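Local coordinates for cobalamin biosynthesis protein (PDB 3BY5) that probably takes part in cobalamin (vitamin B12) biosynthesis as a member of the CbiG C-terminal family, its exact role being unassigned, at residues Val10-Ile15 against Tyr43-Pro48; Cys17-Ala22 against Leu49-Ala54; Ala102-Ala107 against Ala126-Ser131. All blocks are in the same frame, centred on the assembly; numbering follows the deposited sequence.

Contact 1. Residues Val10-Ile15 against Tyr43-Pro48; sequences VTVAGI and YLATAP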
loop_
_atom_site.group_PDB
_atom_site.type_symbol
_atom_site.label_atom_id
_atom_site.label_comp_id
_atom_site.label_asym_id
_atom_site.label_seq_id
_atom_site.Cartn_x
_atom_site.Cartn_y
_atom_site.Cartn_z
ATOM N N VAL A 10 12.987 9.327 -0.110
ATOM C CA VAL A 10 12.122 8.143 0.182
ATOM C C VAL A 10 12.595 6.900 -0.596
ATOM O O VAL A 10 12.812 6.951 -1.809
ATOM C CB VAL A 10 10.612 8.473 -0.057
ATOM C CG1 VAL A 10 9.740 7.209 -0.128
ATOM C CG2 VAL A 10 10.097 9.414 1.032
ATOM N N THR A 11 12.771 5.797 0.132
ATOM C CA THR A 11 13.248 4.531 -0.430
ATOM C C THR A 11 12.296 3.344 -0.181
ATOM O O THR A 11 11.913 3.047 0.957
ATOM C CB THR A 11 14.724 4.221 -0.010
ATOM O OG1 THR A 11 14.880 2.828 0.287
ATOM C CG2 THR A 11 15.143 5.050 1.195
ATOM N N VAL A 12 11.931 2.684 -1.278
ATOM C CA VAL A 12 10.939 1.615 -1.297
ATOM C C VAL A 12 11.620 0.285 -1.588
ATOM O O VAL A 12 12.433 0.202 -2.506
ATOM C CB VAL A 12 9.855 1.891 -2.387
ATOM C CG1 VAL A 12 8.834 0.769 -2.466
ATOM C CG2 VAL A 12 9.151 3.205 -2.116
ATOM N N ALA A 13 11.303 -0.749 -0.808
ATOM C CA ALA A 13 11.756 -2.105 -1.115
ATOM C C ALA A 13 10.623 -2.958 -1.663
ATOM O O ALA A 13 9.650 -3.226 -0.963
ATOM C CB ALA A 13 12.361 -2.762 0.099
ATOM N N GLY A 14 10.752 -3.372 -2.920
ATOM C CA GLY A 14 9.802 -4.294 -3.541
ATOM C C GLY A 14 10.117 -5.718 -3.138
ATOM O O GLY A 14 11.261 -6.156 -3.254
ATOM N N ILE A 15 9.109 -6.439 -2.655
ATOM C CA ILE A 15 9.306 -7.794 -2.125
ATOM C C ILE A 15 8.605 -8.857 -2.967
ATOM O O ILE A 15 7.417 -8.750 -3.263
ATOM C CB ILE A 15 8.827 -7.924 -0.651
ATOM C CG1 ILE A 15 9.370 -6.789 0.228
ATOM C CG2 ILE A 15 9.201 -9.289 -0.071
ATOM C CD1 ILE A 15 10.887 -6.722 0.323
ATOM N N TYR A 43 9.433 2.115 3.239
ATOM C CA TYR A 43 8.183 1.698 2.612
ATOM C C TYR A 43 8.347 0.351 1.896
ATOM O O TYR A 43 9.331 0.131 1.204
ATOM C CB TYR A 43 7.731 2.788 1.633
ATOM C CG TYR A 43 6.274 2.758 1.263
ATOM C CD1 TYR A 43 5.876 2.316 0.009
ATOM C CD2 TYR A 43 5.293 3.184 2.158
ATOM C CE1 TYR A 43 4.541 2.282 -0.350
ATOM C CE2 TYR A 43 3.947 3.155 1.808
ATOM C CZ TYR A 43 3.583 2.701 0.548
ATOM O OH TYR A 43 2.265 2.659 0.166
ATOM N N LEU A 44 7.392 -0.551 2.079
ATOM C CA LEU A 44 7.421 -1.856 1.409
ATOM C C LEU A 44 6.387 -1.947 0.296
ATOM O O LEU A 44 5.351 -1.288 0.352
ATOM C CB LEU A 44 7.175 -2.992 2.403
ATOM C CG LEU A 44 8.249 -3.367 3.415
ATOM C CD1 LEU A 44 7.764 -4.549 4.216
ATOM C CD2 LEU A 44 9.559 -3.693 2.727
ATOM N N ALA A 45 6.670 -2.775 -0.707
ATOM C CA ALA A 45 5.771 -2.950 -1.850
ATOM C C ALA A 45 5.812 -4.367 -2.411
ATOM O O ALA A 45 6.825 -5.060 -2.298
ATOM C CB ALA A 45 6.081 -1.942 -2.943
ATOM N N THR A 46 4.703 -4.783 -3.018
ATOM C CA THR A 46 4.587 -6.121 -3.586
ATOM C C THR A 46 3.611 -6.177 -4.751
ATOM O O THR A 46 2.818 -5.266 -4.965
ATOM C CB THR A 46 4.206 -7.186 -2.510
ATOM O OG1 THR A 46 4.384 -8.500 -3.048
ATOM C CG2 THR A 46 2.770 -7.028 -2.026
ATOM N N ALA A 47 3.700 -7.262 -5.505
ATOM C CA ALA A 47 2.775 -7.567 -6.582
ATOM C C ALA A 47 1.563 -8.245 -5.956
ATOM O O ALA A 47 1.632 -8.617 -4.785
ATOM C CB ALA A 47 3.453 -8.487 -7.550
ATOM N N PRO A 48 0.486 -8.400 -6.719
ATOM C CA PRO A 48 -0.701 -9.119 -6.241
ATOM C C PRO A 48 -0.344 -10.495 -5.688
ATOM O O PRO A 48 0.136 -11.351 -6.431
ATOM C CB PRO A 48 -1.549 -9.264 -7.505
ATOM C CG PRO A 48 -1.157 -8.102 -8.348
ATOM C CD PRO A 48 0.303 -7.876 -8.083
HETATM O O HOH W 1 6.429 -8.682 -5.868
#
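Backbone hydrogen bonds of the parallel kind join these two strands. Ala-13 reaches to both sides of Leu-44: its N donates to Tyr-43 O at 3.0 Å, nearly along the C=O axis, and its O accepts from Ala-45 N at 3.0 Å, with that donor lying above the carbonyl plane. Ala-45 then turns its own carbonyl to Ile-15, whose N approaches Ala-45 O almost along the axis at 2.7 Å. At the start of the ladder, the bond from Tyr-43 N to Thr-11 O is weak. The 11-15 and 43-46 axes differ by 30° in direction, the twist expected of neighbouring strands. They belong to a beta-alpha-beta unit whose connecting helix is 23-37; strand 11-17 is central in the five-stranded mixed sheet, with 43-46 next to it.

Apolar contacts form on both faces. On one, Val-12 and Tyr-43 run side by side, with Val-12 CG2 obliquely against ring atom CD1 at 4.0 Å, while CG1, anti to the backbone N (chi1 178°), meets Ala-45 CB. Helix 98-107 covers this face, and the Tyr-43 side chain packs on Tyr-43 of the second subunit. On the other, Leu-44 CD2 touches both Ala-13 CB and Ile-15 CG1, each at 4.0 Å, and helix 54-62 lies over Leu-44 and Ile-15.

Polar contacts continue past the ladder. Water 1 donates to Ile-15 O at 2.8 Å and accepts from Ala-47 N at 3.1 Å, bridging the diverging chains; Thr-46 OG1, anti to its backbone N, sits 3.1 Å from the same Ile-15 O.

Contact 2. Residues Cys17-Ala22 against Leu49-Ala54; sequences CRKGAA and LKADEA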
loop_
_atom_site.group_PDB
_atom_site.type_symbol
_atom_site.label_atom_id
_atom_site.label_comp_id
_atom_site.label_asym_id
_atom_site.label_seq_id
_atom_site.Cartn_x
_atom_site.Cartn_y
_atom_site.Cartn_z
ATOM N N CYS A 17 8.405 -13.276 -3.115
ATOM C CA CYS A 17 8.755 -14.546 -2.479
ATOM C C CYS A 17 7.908 -15.683 -3.025
ATOM O O CYS A 17 6.857 -15.450 -3.629
ATOM C CB CYS A 17 8.625 -14.467 -0.952
ATOM S SG CYS A 17 7.118 -13.689 -0.348
ATOM N N ARG A 18 8.381 -16.911 -2.820
ATOM C CA ARG A 18 7.636 -18.102 -3.214
ATOM C C ARG A 18 6.506 -18.341 -2.208
ATOM O O ARG A 18 6.602 -17.914 -1.049
ATOM C CB ARG A 18 8.567 -19.322 -3.307
ATOM C CG ARG A 18 8.495 -20.081 -4.641
ATOM C CD ARG A 18 7.212 -20.901 -4.781
ATOM N NE ARG A 18 6.676 -20.873 -6.143
ATOM C CZ ARG A 18 5.840 -19.947 -6.617
ATOM N NH1 ARG A 18 5.414 -20.019 -7.870
ATOM N NH2 ARG A 18 5.426 -18.946 -5.849
ATOM N N LYS A 19 5.434 -18.989 -2.669
ATOM C CA LYS A 19 4.275 -19.341 -1.839
ATOM C C LYS A 19 4.716 -20.106 -0.596
ATOM O O LYS A 19 5.283 -21.198 -0.692
ATOM C CB LYS A 19 3.268 -20.189 -2.632
ATOM C CG LYS A 19 2.630 -19.516 -3.847
ATOM C CD LYS A 19 1.921 -20.553 -4.715
ATOM C CE LYS A 19 1.438 -19.975 -6.036
ATOM N NZ LYS A 19 0.935 -21.047 -6.943
ATOM N N GLY A 20 4.473 -19.507 0.564
ATOM C CA GLY A 20 4.866 -20.091 1.836
ATOM C C GLY A 20 6.233 -19.587 2.238
ATOM O O GLY A 20 7.233 -20.299 2.108
ATOM N N ALA A 21 6.274 -18.341 2.702
ATOM C CA ALA A 21 7.497 -17.730 3.201
ATOM C C ALA A 21 7.232 -17.188 4.596
ATOM O O ALA A 21 6.237 -16.493 4.812
ATOM C CB ALA A 21 7.960 -16.622 2.271
ATOM N N ALA A 22 8.109 -17.529 5.538
ATOM C CA ALA A 22 7.994 -17.070 6.923
ATOM C C ALA A 22 8.273 -15.574 7.009
ATOM O O ALA A 22 9.094 -15.051 6.257
ATOM C CB ALA A 22 8.948 -17.844 7.825
ATOM N N LEU A 49 -0.577 -10.698 -4.396
ATOM C CA LEU A 49 -0.043 -11.858 -3.693
ATOM C C LEU A 49 -0.906 -13.093 -3.931
ATOM O O LEU A 49 -2.099 -12.983 -4.214
ATOM C CB LEU A 49 0.065 -11.573 -2.194
ATOM C CG LEU A 49 -0.820 -10.449 -1.652
ATOM C CD1 LEU A 49 -2.263 -10.915 -1.527
ATOM C CD2 LEU A 49 -0.296 -9.949 -0.315
ATOM N N LYS A 50 -0.295 -14.267 -3.815
ATOM C CA LYS A 50 -0.663 -15.408 -4.645
ATOM C C LYS A 50 -1.494 -16.416 -3.859
ATOM O O LYS A 50 -2.713 -16.278 -3.749
ATOM C CB LYS A 50 0.588 -16.085 -5.211
ATOM C CG LYS A 50 0.984 -15.598 -6.595
ATOM C CD LYS A 50 2.094 -16.453 -7.184
ATOM C CE LYS A 50 3.460 -15.839 -6.926
ATOM N NZ LYS A 50 3.927 -16.086 -5.534
ATOM N N ALA A 51 -0.828 -17.429 -3.316
ATOM C CA ALA A 51 -1.486 -18.404 -2.454
ATOM C C ALA A 51 -1.192 -18.127 -0.984
ATOM O O ALA A 51 -2.091 -18.162 -0.144
ATOM C CB ALA A 51 -1.059 -19.815 -2.827
ATOM N N ASP A 52 0.072 -17.851 -0.680
ATOM C CA ASP A 52 0.453 -17.355 0.637
ATOM C C ASP A 52 0.625 -15.840 0.627
ATOM O O ASP A 52 1.207 -15.278 -0.301
ATOM C CB ASP A 52 1.743 -18.028 1.111
ATOM C CG ASP A 52 1.982 -17.848 2.597
ATOM O OD1 ASP A 52 1.328 -18.550 3.395
ATOM O OD2 ASP A 52 2.825 -17.004 2.966
ATOM N N GLU A 53 0.117 -15.184 1.665
ATOM C CA GLU A 53 0.049 -13.728 1.694
ATOM C C GLU A 53 0.325 -13.191 3.094
ATOM O O GLU A 53 0.567 -11.998 3.275
ATOM C CB GLU A 53 -1.318 -13.246 1.205
ATOM C CG GLU A 53 -2.420 -13.349 2.246
ATOM C CD GLU A 53 -2.948 -14.762 2.397
ATOM O OE1 GLU A 53 -2.196 -15.714 2.100
ATOM O OE2 GLU A 53 -4.115 -14.921 2.814
ATOM N N ALA A 54 0.287 -14.080 4.081
ATOM C CA ALA A 54 0.330 -13.674 5.476
ATOM C C ALA A 54 1.743 -13.357 5.933
ATOM O O ALA A 54 1.935 -12.479 6.769
ATOM C CB ALA A 54 -0.287 -14.748 6.357
#
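Two loops that follow parallel strands in the mixed beta-sheet of the alpha/beta fold meet here at the protein surface. Residues 17-22 lead from strand 11-17 into helix 23-37; the loop 49-54 comes after strand 43-46 and leads into helix 54-62. No hydrogen bond joins them, and the contact rests largely on van der Waals contact of aliphatic chains, a methyl and backbone, with charged groups close by.

Leu-49 takes no part in the contact with 17-22 and packs on Ala-57 of the second subunit. Lys-50 follows and carries much of the contact. Its chain is bent at chi3 and chi4 and crosses the extended chain of Lys-19 at about a right angle, bringing Lys-50 CD to 3.8 Å from Lys-19 CE. The same bends carry its ammonium group to the edge of the Arg-18 guanidinium, near its plane, where Lys-50 NZ and Arg-18 NH2 are modelled 3.2 Å apart. Both groups are donors, and like charges there would be expected to disfavour each other; Cys-17 O lies 3.6 Å from Lys-50 NZ.

Ala-51 adds only a methyl, which rests against the middle of the Lys-19 chain with Ala-51 CB 3.6 Å from Lys-19 CD. Beyond it, Asp-52 CB packs on Gly-20 N at 3.2 Å, where the first loop turns through Gly-20 at a positive phi (92°). With CG anti to the backbone N (chi1 -164°), the carboxylate of Asp-52 reaches along that loop, leaving Asp-52 OD2 3.7 Å from Ala-21 N. Glu-53, at the N-cap position of helix 54-62, turns away from 17-22, and its OE2 lies close to OE2 of Glu-53 of the second subunit, two like-charged groups.

Contact 3. Residues Ala102-Ala107 against Ala126-Ser131; sequences AALAAA and AIAMTS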
loop_
_atom_site.group_PDB
_atom_site.type_symbol
_atom_site.label_atom_id
_atom_site.label_comp_id
_atom_site.label_asym_id
_atom_site.label_seq_id
_atom_site.Cartn_x
_atom_site.Cartn_y
_atom_site.Cartn_z
ATOM N N ALA A 102 7.087 -3.280 -8.850
ATOM C CA ALA A 102 6.303 -3.002 -7.634
ATOM C C ALA A 102 6.907 -1.885 -6.802
ATOM O O ALA A 102 6.188 -1.007 -6.338
ATOM C CB ALA A 102 6.140 -4.255 -6.799
ATOM N N ALA A 103 8.227 -1.932 -6.619
ATOM C CA ALA A 103 8.979 -0.901 -5.900
ATOM C C ALA A 103 8.916 0.442 -6.609
ATOM O O ALA A 103 8.792 1.470 -5.954
ATOM C CB ALA A 103 10.421 -1.317 -5.716
ATOM N N LEU A 104 8.995 0.420 -7.940
ATOM C CA LEU A 104 8.949 1.637 -8.745
ATOM C C LEU A 104 7.560 2.240 -8.780
ATOM O O LEU A 104 7.423 3.459 -8.818
ATOM C CB LEU A 104 9.432 1.375 -10.170
ATOM C CG LEU A 104 10.937 1.198 -10.402
ATOM C CD1 LEU A 104 11.208 0.901 -11.867
ATOM C CD2 LEU A 104 11.731 2.412 -9.949
ATOM N N ALA A 105 6.536 1.389 -8.762
ATOM C CA ALA A 105 5.149 1.855 -8.749
ATOM C C ALA A 105 4.809 2.561 -7.449
ATOM O O ALA A 105 4.182 3.619 -7.459
ATOM C CB ALA A 105 4.204 0.708 -8.975
ATOM N N ALA A 106 5.236 1.972 -6.337
ATOM C CA ALA A 106 4.989 2.531 -5.017
ATOM C C ALA A 106 5.814 3.785 -4.769
ATOM O O ALA A 106 5.365 4.689 -4.074
ATOM C CB ALA A 106 5.265 1.506 -3.956
ATOM N N ALA A 107 6.990 3.823 -5.349
ATOM C CA ALA A 107 7.865 4.954 -5.287
ATOM C C ALA A 107 7.349 6.104 -6.063
ATOM O O ALA A 107 7.412 7.206 -5.632
ATOM C CB ALA A 107 9.181 4.595 -5.780
ATOM N N ALA A 126 13.991 -5.667 -4.195
ATOM C CA ALA A 126 14.373 -4.602 -5.127
ATOM C C ALA A 126 14.270 -3.255 -4.432
ATOM O O ALA A 126 13.234 -2.939 -3.868
ATOM C CB ALA A 126 13.480 -4.617 -6.342
ATOM N N ILE A 127 15.330 -2.458 -4.474
ATOM C CA ILE A 127 15.294 -1.143 -3.828
ATOM C C ILE A 127 15.187 -0.011 -4.849
ATOM O O ILE A 127 15.995 0.086 -5.771
ATOM C CB ILE A 127 16.487 -0.923 -2.840
ATOM C CG1 ILE A 127 16.380 -1.871 -1.643
ATOM C CG2 ILE A 127 16.519 0.506 -2.297
ATOM C CD1 ILE A 127 17.261 -3.084 -1.739
ATOM N N ALA A 128 14.166 0.826 -4.675
ATOM C CA ALA A 128 14.000 2.034 -5.475
ATOM C C ALA A 128 14.045 3.281 -4.601
ATOM O O ALA A 128 13.626 3.248 -3.450
ATOM C CB ALA A 128 12.701 1.983 -6.252
HETATM N N MSE A 129 14.571 4.371 -5.155
HETATM C CA MSE A 129 14.526 5.686 -4.515
HETATM C C MSE A 129 13.834 6.683 -5.423
HETATM O O MSE A 129 13.978 6.619 -6.642
HETATM C CB MSE A 129 15.927 6.185 -4.187
HETATM C CG MSE A 129 16.301 6.048 -2.734
HETATM SE SE MSE A 129 18.186 5.631 -2.506
HETATM C CE MSE A 129 18.320 5.699 -0.560
ATOM N N THR A 130 13.090 7.608 -4.826
ATOM C CA THR A 130 12.319 8.578 -5.595
ATOM C C THR A 130 13.034 9.927 -5.684
ATOM O O THR A 130 14.057 10.130 -5.029
ATOM C CB THR A 130 10.883 8.729 -5.039
ATOM O OG1 THR A 130 10.067 9.406 -6.002
ATOM C CG2 THR A 130 10.876 9.488 -3.721
ATOM N N SER A 131 12.483 10.826 -6.503
ATOM C CA SER A 131 13.043 12.162 -6.766
ATOM C C SER A 131 13.404 12.974 -5.513
ATOM O O SER A 131 14.469 13.593 -5.463
ATOM C CB SER A 131 12.088 12.974 -7.652
ATOM O OG SER A 131 11.805 12.297 -8.864
#
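Leu-104 leaves helix 98-107 along the flank of strand 123-129 instead of pointing straight at it, and its approach tightens atom by atom. Its CB is still 5.1 Å from Ala-128 CB. With CG anti to the carbonyl carbon (chi1 -75°), the chain swings toward Ala-128, and Leu-104 CG comes to 4.6 Å from Ala-128 CB. At the branch the methyls part: CD1 continues the extended chain, anti to CA (chi2 178°), and moves away, whereas Leu-104 CD2 closes to 3.8 Å from Ala-128 CB. Elsewhere the leucine packs on Val-78 and Thr-82 of helix 72-84 and on Ala-111.

The setting is one helix layer on the mixed beta-sheet of the alpha/beta fold. The axes of helix segment 102-107 and strand segment 126-129 differ by 26° and come within 7.7 Å, consistent with the alanines on both partners. Ala-103 and Ala-107, one helical turn apart, both aim their methyls at the strand. Ala-103 CB lies over Ala-126 O and sits 4.0 Å from Ala-128 CB, so that Ala-128 CB is met from two directions, about a right angle apart, by Ala-103 CB and Leu-104 CD2; Ala-107 CB makes a looser contact with it.

Past the strand end, Thr-130 brings OG1, anti to its backbone N, to 3.5 Å from Ala-107 O, a weak hydrogen bond.

How the contacts relate
From the N terminus, strand 11-17 supplies the first partner of contact 1 and runs into the first loop of contact 2. Helix 23-37 returns the chain, whereupon 43-48 closes contact 1 and 49-54, directly after it, closes contact 2. The two closures therefore cross, with centres 15 Å apart. Contact 3 comes later, in series: the chain passes from helix 98-107 through strand 112-120 and returns along 123-129, so the closure spans that antiparallel pair. It meets contact 1 within the sheet, where Gly-14 N probably bonds to Ala-126 O and Val-12 N to Ala-128 O. Contacts 2 and 3 lie on opposite sides of the chain's centre without touching.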